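Local coordinates for protein CLPV1 (Pseudomonas aeruginosa, PDB 4UQW) that is the N-terminal domain of a Clp-family ATPase that probably disassembles the TssB-TssC sheath of the type VI secretion system, at residues R115-K125 against L143-F152. Numbering follows the deposited sequence.
Sequences RTGYLVIGILK and LKVEALTERF
With chi1 of Phe152 at -173°, its ring extends away from its own backbone N and reaches Gly117 and Tyr118 at the start of helix 116-124. In Ile121 a chi1 of -72° sets CG1 opposite the carbonyl carbon, and the extended chi2 then carries CD1 to the Phe152 ring. Ring atom CE1 of Phe152 lies 3.8 Å from CA of Gly117, edge-on, so the aromatic rests directly on the bare helix backbone. Over one face of that ring comes Tyr118, its CE1 3.6 Å from Phe152 CZ; the two ring planes are tilted by 38°, and Phe109 adds a third aromatic, stacked on Tyr118. Arg115 NE lies at the edge of the Phe152 ring, near its plane, while that edge, CE2 and CZ, sits over one face of the guanidinium, the planes nearly perpendicular. Arg115 NE is salt-bridged to Asp54 OD2, which also accepts from Gly117 N and so ties the arginine to the start of the helix. Helices 116-124 and 145-150 run roughly antiparallel, a pairing within the mainly helical Clp N-terminal domain, and Ile121 forms a knob in the hole made by Val145, Leu148, Thr149 and Phe152. In that hole its CG2 meets the Thr149 methyl CG2 at 3.8 Å. The threonine hydroxyl turns back to its own helix, where OG1 donates to Val145 O at 3.1 Å from the face of that carbonyl opposite the backbone N of Thr149. Ile121 CG1 and, beside the knob, Val120 CG1 meet Leu148 CD2 in one of the two conformers modelled for that leucine; a turn further on, Leu124 lies against Leu143 and Val145, its CB 3.8 Å from Val145 CB. Helix 54-61 backs Leu143 and Leu148 through Ile58. At the exposed end, the methylenes of Lys125 lie along Val145 CG2, and its ammonium is near Glu146 but too distant for a salt bridge.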
loop_
_atom_site.group_PDB
_atom_site.type_symbol
_atom_site.label_atom_id
_atom_site.label_comp_id
_atom_site.label_asym_id
_atom_site.label_seq_id
_atom_site.Cartn_x
_atom_site.Cartn_y
_atom_site.Cartn_z
ATOM N N ARG A 115 8.889 3.233 2.867
ATOM C CA ARG A 115 7.858 3.370 3.884
ATOM C C ARG A 115 6.502 3.479 3.213
ATOM O O ARG A 115 6.380 3.736 1.997
ATOM C CB ARG A 115 8.129 4.598 4.776
ATOM C CG ARG A 115 8.284 5.939 4.007
ATOM C CD ARG A 115 8.914 7.031 4.909
ATOM N NE ARG A 115 8.050 7.328 6.041
ATOM C CZ ARG A 115 8.459 8.100 7.043
ATOM N NH1 ARG A 115 9.719 8.584 7.045
ATOM N NH2 ARG A 115 7.623 8.381 8.024
ATOM N N THR A 116 5.449 3.336 3.993
ATOM C CA THR A 116 4.135 3.302 3.328
ATOM C C THR A 116 3.763 4.641 2.692
ATOM O O THR A 116 3.036 4.646 1.681
ATOM C CB THR A 116 2.989 2.804 4.260
ATOM O OG1 THR A 116 2.771 3.712 5.331
ATOM C CG2 THR A 116 3.328 1.412 4.812
ATOM N N GLY A 117 4.333 5.762 3.140
ATOM C CA GLY A 117 3.984 7.017 2.509
ATOM C C GLY A 117 4.613 7.083 1.128
ATOM O O GLY A 117 4.050 7.724 0.229
ATOM N N TYR A 118 5.764 6.414 0.927
ATOM C CA TYR A 118 6.318 6.376 -0.439
ATOM C C TYR A 118 5.497 5.452 -1.333
ATOM O O TYR A 118 5.417 5.693 -2.544
ATOM C CB TYR A 118 7.775 5.882 -0.437
ATOM C CG TYR A 118 8.714 6.717 0.395
ATOM C CD1 TYR A 118 8.410 7.993 0.792
ATOM C CD2 TYR A 118 9.930 6.164 0.790
ATOM C CE1 TYR A 118 9.314 8.760 1.554
ATOM C CE2 TYR A 118 10.852 6.905 1.552
ATOM C CZ TYR A 118 10.520 8.175 1.943
ATOM O OH TYR A 118 11.379 8.899 2.758
ATOM N N LEU A 119 4.908 4.387 -0.774
ATOM C CA LEU A 119 3.983 3.579 -1.558
ATOM C C LEU A 119 2.789 4.415 -2.023
ATOM O O LEU A 119 2.381 4.323 -3.180
ATOM C CB LEU A 119 3.415 2.383 -0.778
ATOM C CG LEU A 119 4.446 1.406 -0.246
ATOM C CD1 LEU A 119 3.748 0.443 0.745
ATOM C CD2 LEU A 119 5.037 0.564 -1.399
ATOM N N VAL A 120 2.264 5.269 -1.146
ATOM C CA VAL A 120 1.146 6.114 -1.564
ATOM C C VAL A 120 1.564 7.057 -2.692
ATOM O O VAL A 120 0.836 7.180 -3.680
ATOM C CB VAL A 120 0.636 6.917 -0.343
ATOM C CG1 VAL A 120 -0.450 7.918 -0.764
ATOM C CG2 VAL A 120 0.013 5.942 0.661
ATOM N N ILE A 121 2.732 7.715 -2.590
ATOM C CA ILE A 121 3.165 8.614 -3.632
ATOM C C ILE A 121 3.360 7.849 -4.933
ATOM O O ILE A 121 2.900 8.302 -5.999
ATOM C CB ILE A 121 4.483 9.306 -3.238
ATOM C CG1 ILE A 121 4.183 10.323 -2.125
ATOM C CG2 ILE A 121 5.140 10.000 -4.457
ATOM C CD1 ILE A 121 5.472 10.810 -1.409
ATOM N N GLY A 122 4.005 6.688 -4.884
ATOM C CA GLY A 122 4.263 5.955 -6.122
ATOM C C GLY A 122 2.940 5.542 -6.800
ATOM O O GLY A 122 2.804 5.567 -8.041
ATOM N N ILE A 123 1.973 5.109 -5.988
ATOM C CA ILE A 123 0.648 4.794 -6.532
ATOM C C ILE A 123 -0.024 6.007 -7.179
ATOM O O ILE A 123 -0.572 5.918 -8.271
ATOM C CB ILE A 123 -0.222 4.179 -5.376
ATOM C CG1 ILE A 123 0.242 2.751 -5.050
ATOM C CG2 ILE A 123 -1.748 4.179 -5.730
ATOM C CD1 ILE A 123 -0.317 2.192 -3.682
ATOM N N LEU A 124 0.006 7.144 -6.493
ATOM C CA LEU A 124 -0.669 8.317 -7.050
ATOM C C LEU A 124 -0.047 8.799 -8.339
ATOM O O LEU A 124 -0.733 9.387 -9.193
ATOM C CB LEU A 124 -0.691 9.488 -6.035
ATOM C CG LEU A 124 -1.529 9.218 -4.776
ATOM C CD1 LEU A 124 -1.288 10.310 -3.718
ATOM C CD2 LEU A 124 -3.018 9.061 -5.139
ATOM N N LYS A 125 1.245 8.549 -8.508
ATOM C CA LYS A 125 1.946 8.962 -9.721
ATOM C C LYS A 125 1.851 8.009 -10.886
ATOM O O LYS A 125 2.400 8.301 -11.949
ATOM C CB LYS A 125 3.407 9.187 -9.397
ATOM C CG LYS A 125 3.673 10.351 -8.478
ATOM C CD LYS A 125 3.348 11.705 -9.123
ATOM C CE LYS A 125 4.347 12.084 -10.241
ATOM N NZ LYS A 125 3.998 13.468 -10.764
ATOM N N LEU A 143 -6.657 12.605 -1.914
ATOM C CA LEU A 143 -5.203 12.749 -1.815
ATOM C C LEU A 143 -4.672 13.649 -2.895
ATOM O O LEU A 143 -5.088 13.580 -4.045
ATOM C CB LEU A 143 -4.503 11.407 -1.917
ATOM C CG LEU A 143 -4.854 10.400 -0.836
ATOM C CD1 LEU A 143 -4.187 9.106 -1.191
ATOM C CD2 LEU A 143 -4.391 10.925 0.502
ATOM N N LYS A 144 -3.700 14.461 -2.534
ATOM C CA LYS A 144 -3.134 15.398 -3.506
ATOM C C LYS A 144 -1.659 15.148 -3.551
ATOM O O LYS A 144 -0.953 15.526 -2.614
ATOM C CB LYS A 144 -3.405 16.874 -3.105
ATOM C CG LYS A 144 -4.903 17.290 -3.067
ATOM C CD LYS A 144 -5.605 16.904 -4.354
ATOM C CE LYS A 144 -7.138 16.919 -4.214
ATOM N NZ LYS A 144 -7.800 15.938 -5.141
ATOM N N VAL A 145 -1.175 14.490 -4.606
ATOM C CA VAL A 145 0.229 14.065 -4.578
ATOM C C VAL A 145 1.200 15.252 -4.534
ATOM O O VAL A 145 2.310 15.107 -4.015
ATOM C CB VAL A 145 0.530 13.104 -5.775
ATOM C CG1 VAL A 145 0.540 13.841 -7.120
ATOM C CG2 VAL A 145 1.894 12.368 -5.572
ATOM N N GLU A 146 0.830 16.416 -5.073
ATOM C CA GLU A 146 1.717 17.561 -5.013
ATOM C C GLU A 146 1.953 18.009 -3.576
ATOM O O GLU A 146 3.072 18.404 -3.200
ATOM C CB GLU A 146 1.124 18.739 -5.826
ATOM C CG GLU A 146 0.825 18.453 -7.295
ATOM C CD GLU A 146 2.009 17.869 -8.054
ATOM O OE1 GLU A 146 3.163 18.257 -7.754
ATOM O OE2 GLU A 146 1.778 17.025 -8.956
ATOM N N ALA A 147 0.915 17.900 -2.747
ATOM C CA ALA A 147 1.015 18.272 -1.341
ATOM C C ALA A 147 1.825 17.227 -0.602
ATOM O O ALA A 147 2.675 17.520 0.243
ATOM C CB ALA A 147 -0.379 18.413 -0.727
ATOM N N LEU A 148 1.565 15.964 -0.912
ATOM C CA LEU A 148 2.236 14.898 -0.229
ATOM C C LEU A 148 3.749 14.863 -0.525
ATOM O O LEU A 148 4.529 14.520 0.350
ATOM C CB LEU A 148 1.556 13.567 -0.620
ATOM C CG LEU A 148 1.918 12.318 0.140
ATOM C CD1 LEU A 148 1.768 12.532 1.640
ATOM C CD2 LEU A 148 0.988 11.181 -0.361
ATOM N N THR A 149 4.160 15.204 -1.750
ATOM C CA THR A 149 5.586 15.219 -2.047
ATOM C C THR A 149 6.244 16.488 -1.473
ATOM O O THR A 149 7.344 16.430 -0.930
ATOM C CB THR A 149 5.868 15.118 -3.570
ATOM O OG1 THR A 149 5.213 16.199 -4.276
ATOM C CG2 THR A 149 5.382 13.765 -4.114
ATOM N N GLU A 150 5.595 17.636 -1.578
ATOM C CA GLU A 150 6.243 18.849 -1.109
ATOM C C GLU A 150 6.225 18.992 0.401
ATOM O O GLU A 150 7.076 19.698 0.972
ATOM C CB GLU A 150 5.566 20.033 -1.781
ATOM C CG GLU A 150 5.789 20.022 -3.279
ATOM C CD GLU A 150 6.947 20.928 -3.696
ATOM O OE1 GLU A 150 7.177 21.957 -3.013
ATOM O OE2 GLU A 150 7.633 20.600 -4.692
ATOM N N ARG A 151 5.241 18.368 1.048
ATOM C CA ARG A 151 4.986 18.586 2.476
ATOM C C ARG A 151 4.947 17.221 3.212
ATOM O O ARG A 151 4.203 17.055 4.168
ATOM C CB ARG A 151 3.674 19.371 2.676
ATOM C CG ARG A 151 3.822 20.798 2.063
ATOM C CD ARG A 151 2.690 21.775 2.405
ATOM N NE ARG A 151 1.417 21.345 1.853
ATOM C CZ ARG A 151 0.272 21.336 2.535
ATOM N NH1 ARG A 151 0.247 21.756 3.800
ATOM N NH2 ARG A 151 -0.852 20.914 1.954
ATOM N N PHE A 152 5.771 16.299 2.724
ATOM C CA PHE A 152 5.726 14.913 3.217
ATOM C C PHE A 152 5.830 14.854 4.751
ATOM O O PHE A 152 5.047 14.137 5.423
ATOM C CB PHE A 152 6.857 14.106 2.578
ATOM C CG PHE A 152 6.777 12.630 2.901
ATOM C CD1 PHE A 152 5.882 11.782 2.228
ATOM C CD2 PHE A 152 7.567 12.103 3.923
ATOM C CE1 PHE A 152 5.798 10.384 2.554
ATOM C CE2 PHE A 152 7.484 10.741 4.273
ATOM C CZ PHE A 152 6.612 9.876 3.606
#